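Local atomic coordinates of amidohydrolase 3 domain-containing protein (Pyrococcus horikoshii, PDB entry 3IGH), a protein that is not characterised biochemically but, as a member of the amidohydrolase family, probably hydrolyses carbon-nitrogen bonds other than peptide bonds. Residues A62-H67 against V202-F207; E78-R83 against R101-F106; G107-E112 against Y132-H137; S359-F364 against G396-S401. All blocks are in the same frame, centred on the assembly; numbering follows the deposited sequence. Where two conformers were deposited one is given.

Overall arrangement
From the N terminus, residues 62-67 begin the longest of the four loops, which contact 1 closes when 202-207 pairs with them in parallel. Nested inside it, and following each other in series, are contact 2 (78-83 with 101-106) and contact 3 (107-112 with 132-137). These two share strand 103-108 and touch, Gly105 O lying 2.9 Å from Tyr132 N, so they tie three neighbouring strands of a separate sheet. Contact 4 (359-364 with 396-401) opens after contact 1 has closed. Its centre lies about 10 Å from that of contact 1, against about 25 Å from that of contact 2, and Thr399 and Ser359 meet Asp65 and Ser66 within the barrel region.

Contact 1: residues A62-H67 against V202-F207; sequences AFFDSH and VKSVSF. With SO4 (sulfate ion), chain B; SO4 (sulfate ion), chain O.
Phe63, Phe64 and Asp65 pair in parallel with Val202, Ser204 and Val205, the axes of the short strands running 16° apart. Three backbone hydrogen bonds define the ladder: Lys203 N to Phe63 O at 3.1 Å, Asp65 N to Ser204 O at 3.0 Å, and Ser206 N to Asp65 O at 3.0 Å. The register slips by one between Phe63 and Phe64, a beta bulge that takes in Lys203. One water joins its two sides, donating to Phe63 O and hydrogen-bonded to Ser204 OG, which also bonds to Asn230.

Among the apolar contacts, Phe64 has CG anti to its backbone N (chi1 -168°), and its ring rests on Ser204. Ser204 CB stands 3.5 Å from the Phe64 ring centroid and 16° off the normal, a CH-pi contact over the face. On the other face Val202 divides its branches, CG2 at 4.0 Å from Phe63 CB and CG1 at 3.9 Å from Asp65 CB. Ala62 CB lies 3.7 Å from Lys203 CG.

At the far end, Asp65 OD1 accepts His67 N through its anti lone pair, an Asx turn, while OD2 bonds to Thr399. His67 NE2 donates to O1 of a sulfate ion, probably from the crystallisation liquor, at 3.0 Å, and ND1 bonds to Glu338. His67 opens a His-X-His sequence that probably supplies metal ligands, as in related amidohydrolases.

Helix 436-450 packs on Phe63 and Phe64, and helix 408-417 on Phe63 and Val202. Strand 230-235 flanks 202-210, and Ser66 bonds to the backbone of Phe397 in strand 395-397, consistent with the TIM barrel of the family.

Contact 2: residues E78-R83 against R101-F106; sequences EMVDLR and RIIFGF
Phe106 reaches across to Met79, Asp81 and Arg83, and can be followed outward from its CB. Phe106 CB lies 3.9 Å from Met79 SD. Its chi1 of 78° sets CG between the backbone N and the carbonyl carbon, on the side of Met79 and Asp81. Phe106 CD2 meets Met79 CB at 3.8 Å, a contact at the ring edge, and the sulfur beside it makes an oblique Met-aromatic contact. Phe106 CE2 passes Asp81 CA, and Phe106 CZ comes 3.6 Å from Asp81 OD1, carboxylate and ring planes being 18° apart. Phe106 CE1 lies over one face of the Arg83 guanidinium, 3.8 Å from Arg83 NE, with those planes inclined by 50°.

Arg83 is held there by Asp81, which it grips side-on: Arg83 NE donates to Asp81 OD1, and Arg83 NH2 to Asp81 OD2 at 2.8 Å. OD1 also accepts Arg83 N, closing an Asx turn.

The backbones form a parallel ladder. Val80 N donates to Phe104 O at 2.9 Å, Phe106 N to Val80 O at 3.0 Å, and Leu82 N to Phe106 O at 2.8 Å. On the other face of the sheet, Val80 CG2 packs on Ile103 CG2.

These strands and the intervening helix 88-96 form a beta-alpha-beta unit. Arg94 and Leu95 of that helix lie against Val80, while strand 129-133 flanks 103-108 on its other edge and contributes Tyr132, which touches Met79.

Contact 3: residues G107-E112 against Y132-H137; sequences GWDQDE and YRKCFH. With SO4 (sulfate ion), chain I.
Trp108 and Arg133 form a parallel bridge at the C-terminal ends of strands 103-108 and 129-133, just before the first strand runs into helix 110-113. Lys134 N donates to Trp108 O at 2.8 Å, whereas Gly107 N to Tyr132 O is weak.

Trp108 CG sits between the backbone N and the carbonyl carbon (chi1 63°), and one face of the indole is laid on Arg133. Arg133 CA stands 3.6 Å from the centroid of the Trp108 five-membered ring, a CH-pi contact. The six-membered ring continues along the side chain, Trp108 CZ2 meeting Arg133 CB at 3.6 Å and Trp108 CZ3 meeting Arg133 CG at 3.7 Å. NE1 donates to Ile131 O. An alanine in place of Trp108 would probably leave Ile131 O without this donor and the Arg133 methylenes without their flat cover.

The extended Arg133 chain carries its guanidinium past the indole, the planes 86° apart. In the conformer of Gln110 described, Arg133 NE donates to Gln110 OE1 at 2.8 Å and 178°, in plane and on a lone pair.

Asp109, the N-cap, accepts Asp111 N on OD1 from above the carboxylate plane, and this bond makes the helix cap. Asp109 OD1 also forms a salt bridge to Arg133 NH2 at 3.5 Å, and Asp109 OD2 a long one to Lys134 NZ at 3.7 Å. The two positive charges probably favour the ionised carboxylate, the share of Lys134 being weak at that length.

Contact 4: residues S359-F364 against G396-S401; sequences SVQPHF and GFSTDS. With SO4 (sulfate ion), chain E.
Gln361 and Ser398 carry the polar part of this contact. Gln361 bends at chi2 (78°), and its NE2 donates to Ser398 OG at 2.7 Å, with the hydroxyl tilted somewhat from the amide plane. Ser398 OG in turn donates to Val360 O at 3.0 Å, from above that carbonyl's plane. An alanine at Gln361 would probably leave Ser398 OG without this donor and open a gap beside Asp400 CB, which Gln361 CG now touches.

Two backbone bonds hold the parallel strand pair, Val360 N to Gly396 O at 2.9 Å and a weak one from Ser398 N to Val360 O.

Apolar contacts centre on Phe397. Pro362 CG stands 3.8 Å from the centroid of the Phe397 ring and just 6° off its normal, a CH-pi contact over the middle of the face, while Val360 CG2 lies 3.8 Å from Phe397 CD1. Phe364 instead turns its edge to Asp400, Phe364 CZ being 3.9 Å from Asp400 OD2 and the two planes only 20° apart.

Such a pair of parallel strands, opening into loops at their C-terminal ends, fits the TIM barrel of amidohydrolases. Asp400 follows strand 395-397, where relatives usually have an active-site aspartate, and may play a similar part.

Contact 1: residues A62-H67 against V202-F207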
# COMPACT_ATOMS: atom_id res chain seq x y z
N ALA A 62 -1.22 -1.88 -23.92
CA ALA A 62 -2.38 -2.70 -23.60
C ALA A 62 -3.60 -1.81 -23.31
O ALA A 62 -3.46 -0.61 -23.03
CB ALA A 62 -2.07 -3.62 -22.42
N PHE A 63 -4.80 -2.38 -23.43
CA PHE A 63 -6.00 -1.64 -23.11
C PHE A 63 -6.08 -1.35 -21.61
O PHE A 63 -5.58 -2.13 -20.78
CB PHE A 63 -7.26 -2.38 -23.60
CG PHE A 63 -7.40 -2.40 -25.11
CD1 PHE A 63 -7.92 -1.30 -25.79
CD2 PHE A 63 -7.01 -3.52 -25.84
CE1 PHE A 63 -8.06 -1.31 -27.18
CE2 PHE A 63 -7.16 -3.54 -27.23
CZ PHE A 63 -7.67 -2.44 -27.90
N PHE A 64 -6.68 -0.22 -21.28
CA PHE A 64 -6.90 0.20 -19.90
C PHE A 64 -8.39 0.52 -19.81
O PHE A 64 -8.85 1.51 -20.38
CB PHE A 64 -6.02 1.42 -19.61
CG PHE A 64 -5.92 1.82 -18.14
CD1 PHE A 64 -4.69 2.20 -17.63
CD2 PHE A 64 -7.04 1.82 -17.29
CE1 PHE A 64 -4.55 2.57 -16.28
CE2 PHE A 64 -6.91 2.19 -15.95
CZ PHE A 64 -5.65 2.56 -15.44
N ASP A 65 -9.16 -0.32 -19.13
CA ASP A 65 -10.59 -0.06 -18.97
C ASP A 65 -10.77 0.84 -17.76
O ASP A 65 -10.59 0.40 -16.64
CB ASP A 65 -11.36 -1.37 -18.78
CG ASP A 65 -12.88 -1.18 -18.88
OD1 ASP A 65 -13.45 -0.26 -18.26
OD2 ASP A 65 -13.54 -2.01 -19.55
N SER A 66 -11.15 2.09 -17.98
CA SER A 66 -11.15 3.07 -16.89
C SER A 66 -12.37 3.03 -15.97
O SER A 66 -12.48 3.87 -15.06
CB SER A 66 -10.93 4.49 -17.45
OG SER A 66 -12.00 4.86 -18.30
N HIS A 67 -13.25 2.05 -16.14
CA HIS A 67 -14.46 1.94 -15.30
C HIS A 67 -15.14 0.60 -15.48
O HIS A 67 -15.87 0.39 -16.44
CB HIS A 67 -15.44 3.09 -15.63
CG HIS A 67 -16.68 3.13 -14.78
ND1 HIS A 67 -17.05 4.27 -14.10
CD2 HIS A 67 -17.63 2.21 -14.53
CE1 HIS A 67 -18.19 4.04 -13.46
NE2 HIS A 67 -18.56 2.80 -13.70
N VAL A 202 -6.79 -6.51 -21.89
CA VAL A 202 -7.02 -5.42 -20.92
C VAL A 202 -6.14 -5.68 -19.70
O VAL A 202 -6.39 -6.62 -18.94
CB VAL A 202 -8.51 -5.34 -20.49
CG1 VAL A 202 -8.76 -4.19 -19.49
CG2 VAL A 202 -9.41 -5.17 -21.70
N LYS A 203 -5.08 -4.89 -19.54
CA LYS A 203 -4.09 -5.18 -18.51
C LYS A 203 -4.12 -4.23 -17.31
O LYS A 203 -3.38 -4.42 -16.36
CB LYS A 203 -2.69 -5.26 -19.10
CG LYS A 203 -2.53 -6.45 -20.06
CD LYS A 203 -1.08 -6.68 -20.44
CE LYS A 203 -0.96 -7.93 -21.31
NZ LYS A 203 0.45 -8.27 -21.58
N SER A 204 -4.98 -3.21 -17.38
CA SER A 204 -5.17 -2.25 -16.28
C SER A 204 -6.63 -1.86 -16.22
O SER A 204 -7.29 -1.76 -17.27
CB SER A 204 -4.33 -0.99 -16.49
OG SER A 204 -2.95 -1.25 -16.63
N VAL A 205 -7.16 -1.65 -15.01
CA VAL A 205 -8.55 -1.24 -14.84
C VAL A 205 -8.68 -0.23 -13.70
O VAL A 205 -7.84 -0.20 -12.80
CB VAL A 205 -9.52 -2.46 -14.54
CG1 VAL A 205 -9.50 -3.52 -15.67
CG2 VAL A 205 -9.22 -3.13 -13.19
N SER A 206 -9.72 0.61 -13.76
CA SER A 206 -10.26 1.22 -12.55
C SER A 206 -11.48 0.42 -12.12
O SER A 206 -12.46 0.31 -12.86
CB SER A 206 -10.66 2.68 -12.74
OG SER A 206 -9.57 3.47 -13.16
N PHE A 207 -11.38 -0.13 -10.92
CA PHE A 207 -12.43 -0.96 -10.34
C PHE A 207 -13.26 -0.02 -9.47
O PHE A 207 -12.79 0.48 -8.46
CB PHE A 207 -11.77 -2.11 -9.54
CG PHE A 207 -12.71 -3.03 -8.79
CD1 PHE A 207 -14.10 -2.96 -8.91
CD2 PHE A 207 -12.16 -4.02 -7.96
CE1 PHE A 207 -14.94 -3.82 -8.16
CE2 PHE A 207 -12.98 -4.89 -7.23
CZ PHE A 207 -14.37 -4.80 -7.33
S SO4 B . -22.01 3.02 -12.50
O1 SO4 B . -20.97 2.12 -12.03
O2 SO4 B . -22.37 2.66 -13.86
O3 SO4 B . -23.19 2.86 -11.66
O4 SO4 B . -21.51 4.40 -12.47
S SO4 O . 2.44 -8.66 -17.72
O1 SO4 O . 3.87 -8.85 -17.99
O2 SO4 O . 2.02 -9.66 -16.75
O3 SO4 O . 2.23 -7.33 -17.17
O4 SO4 O . 1.67 -8.81 -18.95
O HOH W 1 -3.07 -1.38 -19.50

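Contact 2: residues E78-R83 against R101-F106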
# COMPACT_ATOMS: atom_id res chain seq x y z
N GLU A 78 -19.89 -16.55 -14.00
CA GLU A 78 -20.26 -17.79 -13.31
C GLU A 78 -21.76 -18.02 -13.24
O GLU A 78 -22.21 -19.12 -12.91
CB GLU A 78 -19.67 -17.76 -11.89
CG GLU A 78 -18.14 -17.76 -11.90
CD GLU A 78 -17.57 -18.98 -12.61
OE1 GLU A 78 -17.91 -20.11 -12.21
OE2 GLU A 78 -16.79 -18.81 -13.58
N MET A 79 -22.53 -16.97 -13.54
CA MET A 79 -23.99 -17.00 -13.47
C MET A 79 -24.60 -17.92 -14.53
O MET A 79 -24.01 -18.14 -15.59
CB MET A 79 -24.56 -15.59 -13.66
CG MET A 79 -24.79 -14.80 -12.39
SD MET A 79 -25.52 -13.19 -12.75
CE MET A 79 -26.03 -12.69 -11.11
N VAL A 80 -25.79 -18.44 -14.23
CA VAL A 80 -26.59 -19.17 -15.22
C VAL A 80 -27.29 -18.17 -16.14
O VAL A 80 -28.02 -17.27 -15.69
CB VAL A 80 -27.62 -20.11 -14.54
CG1 VAL A 80 -28.39 -20.91 -15.59
CG2 VAL A 80 -26.93 -21.08 -13.58
N ASP A 81 -27.07 -18.34 -17.44
CA ASP A 81 -27.67 -17.49 -18.46
C ASP A 81 -29.06 -18.02 -18.82
O ASP A 81 -29.19 -19.10 -19.42
CB ASP A 81 -26.75 -17.46 -19.69
CG ASP A 81 -27.15 -16.41 -20.72
OD1 ASP A 81 -28.23 -15.79 -20.58
OD2 ASP A 81 -26.37 -16.20 -21.67
N LEU A 82 -30.09 -17.25 -18.47
CA LEU A 82 -31.48 -17.63 -18.71
C LEU A 82 -32.12 -16.88 -19.87
O LEU A 82 -33.33 -16.99 -20.10
CB LEU A 82 -32.32 -17.43 -17.44
CG LEU A 82 -31.83 -18.09 -16.14
CD1 LEU A 82 -32.63 -17.56 -14.95
CD2 LEU A 82 -31.91 -19.61 -16.22
N ARG A 83 -31.32 -16.11 -20.61
CA ARG A 83 -31.81 -15.39 -21.78
C ARG A 83 -32.27 -16.39 -22.83
O ARG A 83 -31.59 -17.39 -23.09
CB ARG A 83 -30.73 -14.49 -22.37
CG ARG A 83 -30.39 -13.30 -21.51
CD ARG A 83 -29.26 -12.50 -22.12
NE ARG A 83 -28.03 -13.29 -22.21
CZ ARG A 83 -26.88 -12.83 -22.66
NH1 ARG A 83 -26.77 -11.58 -23.08
NH2 ARG A 83 -25.82 -13.62 -22.70
N ARG A 101 -22.14 -22.96 -4.43
CA ARG A 101 -22.92 -22.93 -3.21
C ARG A 101 -24.30 -22.31 -3.44
O ARG A 101 -25.33 -22.88 -3.04
CB ARG A 101 -22.16 -22.13 -2.16
CG ARG A 101 -22.53 -22.38 -0.72
CD ARG A 101 -21.47 -21.76 0.20
NE ARG A 101 -21.55 -20.29 0.26
CZ ARG A 101 -20.76 -19.45 -0.39
NH1 ARG A 101 -19.78 -19.89 -1.19
NH2 ARG A 101 -20.94 -18.14 -0.25
N ILE A 102 -24.32 -21.15 -4.09
CA ILE A 102 -25.56 -20.44 -4.39
C ILE A 102 -25.64 -20.34 -5.90
O ILE A 102 -24.64 -20.03 -6.56
CB ILE A 102 -25.56 -19.03 -3.78
CG1 ILE A 102 -25.43 -19.10 -2.27
CG2 ILE A 102 -26.83 -18.27 -4.13
CD1 ILE A 102 -24.60 -18.01 -1.73
N ILE A 103 -26.81 -20.63 -6.45
CA ILE A 103 -27.02 -20.56 -7.89
C ILE A 103 -27.60 -19.20 -8.25
O ILE A 103 -28.75 -18.90 -7.93
CB ILE A 103 -27.92 -21.71 -8.42
CG1 ILE A 103 -27.40 -23.08 -7.94
CG2 ILE A 103 -28.04 -21.66 -9.94
CD1 ILE A 103 -25.94 -23.41 -8.35
N PHE A 104 -26.77 -18.38 -8.89
CA PHE A 104 -27.18 -17.07 -9.37
C PHE A 104 -27.48 -17.17 -10.86
O PHE A 104 -26.74 -17.80 -11.61
CB PHE A 104 -26.08 -16.02 -9.13
CG PHE A 104 -25.89 -15.64 -7.68
CD1 PHE A 104 -26.80 -14.80 -7.04
CD2 PHE A 104 -24.78 -16.10 -6.97
CE1 PHE A 104 -26.62 -14.44 -5.70
CE2 PHE A 104 -24.59 -15.73 -5.63
CZ PHE A 104 -25.51 -14.90 -5.00
N GLY A 105 -28.58 -16.54 -11.28
CA GLY A 105 -28.96 -16.53 -12.68
C GLY A 105 -29.38 -15.15 -13.12
O GLY A 105 -29.64 -14.28 -12.28
N PHE A 106 -29.48 -14.95 -14.43
CA PHE A 106 -29.86 -13.65 -14.98
C PHE A 106 -30.53 -13.82 -16.34
O PHE A 106 -30.32 -14.82 -17.03
CB PHE A 106 -28.64 -12.71 -15.11
CG PHE A 106 -27.77 -13.01 -16.31
CD1 PHE A 106 -27.93 -12.30 -17.51
CD2 PHE A 106 -26.79 -14.00 -16.26
CE1 PHE A 106 -27.15 -12.58 -18.62
CE2 PHE A 106 -26.00 -14.28 -17.36
CZ PHE A 106 -26.18 -13.57 -18.55

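Contact 3: residues G107-E112 against Y132-H137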
# COMPACT_ATOMS: atom_id res chain seq x y z
N GLY A 107 -31.31 -12.81 -16.72
CA GLY A 107 -31.76 -12.68 -18.10
C GLY A 107 -33.09 -13.29 -18.48
O GLY A 107 -33.46 -13.23 -19.66
N TRP A 108 -33.83 -13.85 -17.53
CA TRP A 108 -35.14 -14.43 -17.85
C TRP A 108 -36.16 -13.34 -18.16
O TRP A 108 -36.02 -12.20 -17.72
CB TRP A 108 -35.67 -15.38 -16.75
CG TRP A 108 -35.93 -14.72 -15.41
CD1 TRP A 108 -35.08 -14.71 -14.34
CD2 TRP A 108 -37.10 -13.99 -15.00
NE1 TRP A 108 -35.63 -14.01 -13.30
CE2 TRP A 108 -36.88 -13.57 -13.67
CE3 TRP A 108 -38.31 -13.66 -15.61
CZ2 TRP A 108 -37.82 -12.83 -12.95
CZ3 TRP A 108 -39.25 -12.92 -14.90
CH2 TRP A 108 -39.00 -12.52 -13.58
N ASP A 109 -37.21 -13.71 -18.90
CA ASP A 109 -38.24 -12.77 -19.29
C ASP A 109 -39.56 -13.54 -19.33
O ASP A 109 -39.64 -14.57 -20.02
CB ASP A 109 -37.90 -12.20 -20.68
CG ASP A 109 -38.92 -11.18 -21.19
OD1 ASP A 109 -39.95 -10.88 -20.53
OD2 ASP A 109 -38.68 -10.63 -22.29
N GLN A 110 -40.57 -13.03 -18.63
CA GLN A 110 -41.89 -13.68 -18.59
C GLN A 110 -42.54 -13.73 -19.98
O GLN A 110 -43.34 -14.62 -20.25
CB GLN A 110 -42.83 -13.02 -17.56
CG GLN A 110 -43.33 -11.60 -17.88
CD GLN A 110 -42.39 -10.51 -17.40
OE1 GLN A 110 -41.19 -10.74 -17.18
NE2 GLN A 110 -42.92 -9.30 -17.22
N ASP A 111 -42.17 -12.79 -20.85
CA ASP A 111 -42.66 -12.76 -22.23
C ASP A 111 -42.17 -13.94 -23.07
O ASP A 111 -42.87 -14.43 -23.95
CB ASP A 111 -42.30 -11.43 -22.90
CG ASP A 111 -43.12 -10.26 -22.36
OD1 ASP A 111 -44.10 -10.51 -21.63
OD2 ASP A 111 -42.78 -9.10 -22.67
N GLU A 112 -40.95 -14.41 -22.77
CA GLU A 112 -40.39 -15.60 -23.41
C GLU A 112 -40.86 -16.89 -22.76
O GLU A 112 -41.10 -17.90 -23.45
CB GLU A 112 -38.86 -15.55 -23.37
CG GLU A 112 -38.24 -14.38 -24.16
CD GLU A 112 -36.71 -14.41 -24.14
OE1 GLU A 112 -36.11 -14.57 -25.22
OE2 GLU A 112 -36.11 -14.28 -23.05
N TYR A 132 -32.12 -13.04 -11.52
CA TYR A 132 -32.46 -11.72 -12.01
C TYR A 132 -33.27 -11.82 -13.30
O TYR A 132 -32.92 -12.60 -14.19
CB TYR A 132 -31.20 -10.93 -12.33
CG TYR A 132 -30.47 -10.40 -11.13
CD1 TYR A 132 -30.91 -9.24 -10.48
CD2 TYR A 132 -29.31 -11.02 -10.67
CE1 TYR A 132 -30.22 -8.72 -9.38
CE2 TYR A 132 -28.61 -10.51 -9.58
CZ TYR A 132 -29.07 -9.37 -8.94
OH TYR A 132 -28.38 -8.87 -7.86
N ARG A 133 -34.33 -11.03 -13.38
CA ARG A 133 -35.01 -10.79 -14.65
C ARG A 133 -34.08 -9.99 -15.55
O ARG A 133 -33.21 -9.27 -15.07
CB ARG A 133 -36.29 -9.97 -14.42
CG ARG A 133 -37.22 -9.89 -15.65
CD ARG A 133 -38.41 -8.97 -15.45
NE ARG A 133 -39.14 -8.83 -16.71
CZ ARG A 133 -38.92 -7.88 -17.61
NH1 ARG A 133 -38.00 -6.95 -17.41
NH2 ARG A 133 -39.63 -7.85 -18.73
N LYS A 134 -34.26 -10.16 -16.86
CA LYS A 134 -33.75 -9.24 -17.87
C LYS A 134 -33.86 -7.80 -17.36
O LYS A 134 -34.91 -7.40 -16.83
CB LYS A 134 -34.58 -9.44 -19.15
CG LYS A 134 -34.18 -8.65 -20.37
CD LYS A 134 -35.32 -8.60 -21.37
CE LYS A 134 -36.30 -7.47 -21.05
NZ LYS A 134 -37.20 -7.19 -22.20
N CYS A 135 -32.77 -7.04 -17.48
CA CYS A 135 -32.68 -5.62 -17.04
C CYS A 135 -32.42 -5.40 -15.55
O CYS A 135 -32.24 -4.26 -15.11
CB CYS A 135 -33.86 -4.76 -17.54
SG CYS A 135 -34.13 -4.85 -19.33
N PHE A 136 -32.40 -6.49 -14.77
CA PHE A 136 -31.91 -6.51 -13.38
C PHE A 136 -32.68 -5.61 -12.40
O PHE A 136 -32.12 -5.14 -11.42
CB PHE A 136 -30.39 -6.19 -13.33
CG PHE A 136 -29.51 -7.18 -14.07
CD1 PHE A 136 -28.92 -8.24 -13.41
CD2 PHE A 136 -29.26 -7.02 -15.44
CE1 PHE A 136 -28.11 -9.15 -14.07
CE2 PHE A 136 -28.45 -7.93 -16.12
CZ PHE A 136 -27.87 -8.99 -15.44
N HIS A 137 -33.97 -5.38 -12.66
CA HIS A 137 -34.79 -4.57 -11.74
C HIS A 137 -35.75 -5.43 -10.91
O HIS A 137 -36.42 -4.93 -10.02
CB HIS A 137 -35.56 -3.48 -12.49
CG HIS A 137 -34.69 -2.56 -13.29
ND1 HIS A 137 -33.70 -1.79 -12.72
CD2 HIS A 137 -34.68 -2.27 -14.61
CE1 HIS A 137 -33.10 -1.08 -13.66
NE2 HIS A 137 -33.68 -1.35 -14.82
S SO4 I . -46.50 -8.68 -17.05
O1 SO4 I . -47.08 -10.00 -16.79
O2 SO4 I . -47.57 -7.72 -17.30
O3 SO4 I . -45.73 -8.26 -15.88
O4 SO4 I . -45.64 -8.74 -18.22
O HOH W 2 -30.92 -10.05 -16.05

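Contact 4: residues S359-F364 against G396-S401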
# COMPACT_ATOMS: atom_id res chain seq x y z
N SER A 359 -14.60 9.60 -17.98
CA SER A 359 -14.59 8.20 -18.37
C SER A 359 -15.93 7.86 -19.03
O SER A 359 -16.98 7.95 -18.40
CB SER A 359 -14.35 7.31 -17.15
OG SER A 359 -14.44 5.94 -17.47
N VAL A 360 -15.88 7.50 -20.30
CA VAL A 360 -17.10 7.25 -21.07
C VAL A 360 -17.16 5.80 -21.54
O VAL A 360 -16.14 5.11 -21.58
CB VAL A 360 -17.23 8.20 -22.29
CG1 VAL A 360 -17.37 9.66 -21.83
CG2 VAL A 360 -16.08 8.05 -23.27
N GLN A 361 -18.35 5.35 -21.91
CA GLN A 361 -18.57 3.95 -22.27
C GLN A 361 -19.23 3.84 -23.65
O GLN A 361 -20.46 3.75 -23.73
CB GLN A 361 -19.42 3.25 -21.21
CG GLN A 361 -18.81 3.14 -19.80
CD GLN A 361 -18.92 4.43 -19.02
OE1 GLN A 361 -19.92 5.15 -19.12
NE2 GLN A 361 -17.87 4.76 -18.27
N PRO A 362 -18.44 3.91 -24.73
CA PRO A 362 -18.99 3.91 -26.10
C PRO A 362 -19.95 2.78 -26.48
O PRO A 362 -20.85 3.01 -27.27
CB PRO A 362 -17.74 3.91 -26.99
CG PRO A 362 -16.70 4.61 -26.13
CD PRO A 362 -16.97 4.08 -24.74
N HIS A 363 -19.79 1.59 -25.91
CA HIS A 363 -20.71 0.49 -26.22
C HIS A 363 -22.16 0.71 -25.76
O HIS A 363 -23.07 0.02 -26.24
CB HIS A 363 -20.15 -0.87 -25.78
CG HIS A 363 -20.74 -2.02 -26.53
ND1 HIS A 363 -21.84 -2.72 -26.09
CD2 HIS A 363 -20.40 -2.57 -27.72
CE1 HIS A 363 -22.15 -3.67 -26.96
NE2 HIS A 363 -21.29 -3.59 -27.96
N PHE A 364 -22.38 1.68 -24.87
CA PHE A 364 -23.75 2.11 -24.50
C PHE A 364 -24.56 2.60 -25.71
O PHE A 364 -25.78 2.49 -25.71
CB PHE A 364 -23.74 3.20 -23.42
CG PHE A 364 -23.62 2.68 -22.00
CD1 PHE A 364 -22.51 1.96 -21.58
CD2 PHE A 364 -24.63 2.93 -21.07
CE1 PHE A 364 -22.40 1.50 -20.25
CE2 PHE A 364 -24.54 2.47 -19.76
CZ PHE A 364 -23.41 1.76 -19.35
N GLY A 396 -11.25 8.95 -21.23
CA GLY A 396 -10.88 7.54 -21.15
C GLY A 396 -12.04 6.67 -21.59
O GLY A 396 -13.20 7.06 -21.42
N PHE A 397 -11.74 5.50 -22.15
CA PHE A 397 -12.79 4.57 -22.56
C PHE A 397 -12.92 3.46 -21.53
O PHE A 397 -11.95 3.04 -20.88
CB PHE A 397 -12.48 3.94 -23.93
CG PHE A 397 -12.81 4.83 -25.11
CD1 PHE A 397 -13.30 6.12 -24.95
CD2 PHE A 397 -12.59 4.37 -26.41
CE1 PHE A 397 -13.58 6.93 -26.04
CE2 PHE A 397 -12.86 5.16 -27.51
CZ PHE A 397 -13.36 6.46 -27.32
N SER A 398 -14.14 2.95 -21.41
CA SER A 398 -14.44 1.89 -20.48
C SER A 398 -15.68 1.14 -20.94
O SER A 398 -16.35 1.56 -21.88
CB SER A 398 -14.69 2.49 -19.09
OG SER A 398 -15.63 3.54 -19.12
N THR A 399 -15.98 0.03 -20.27
CA THR A 399 -17.10 -0.81 -20.64
C THR A 399 -18.19 -0.83 -19.58
O THR A 399 -19.31 -1.23 -19.88
CB THR A 399 -16.66 -2.27 -20.88
OG1 THR A 399 -15.94 -2.76 -19.73
CG2 THR A 399 -15.77 -2.38 -22.12
N ASP A 400 -17.85 -0.42 -18.34
CA ASP A 400 -18.72 -0.62 -17.18
C ASP A 400 -19.09 -2.10 -17.06
O ASP A 400 -20.18 -2.45 -16.61
CB ASP A 400 -19.98 0.27 -17.25
CG ASP A 400 -20.69 0.39 -15.91
OD1 ASP A 400 -20.05 0.20 -14.86
OD2 ASP A 400 -21.91 0.67 -15.92
N SER A 401 -18.16 -2.97 -17.46
CA SER A 401 -18.37 -4.41 -17.39
C SER A 401 -18.77 -4.81 -15.96
O SER A 401 -18.19 -4.31 -14.99
CB SER A 401 -17.09 -5.14 -17.82
OG SER A 401 -17.20 -6.52 -17.61
S SO4 E . -21.82 -5.75 -30.84
O1 SO4 E . -21.33 -7.04 -31.29
O2 SO4 E . -22.52 -5.07 -31.93
O3 SO4 E . -22.72 -5.94 -29.70
O4 SO4 E . -20.70 -4.92 -30.42
O HOH W 3 -18.12 0.63 -23.77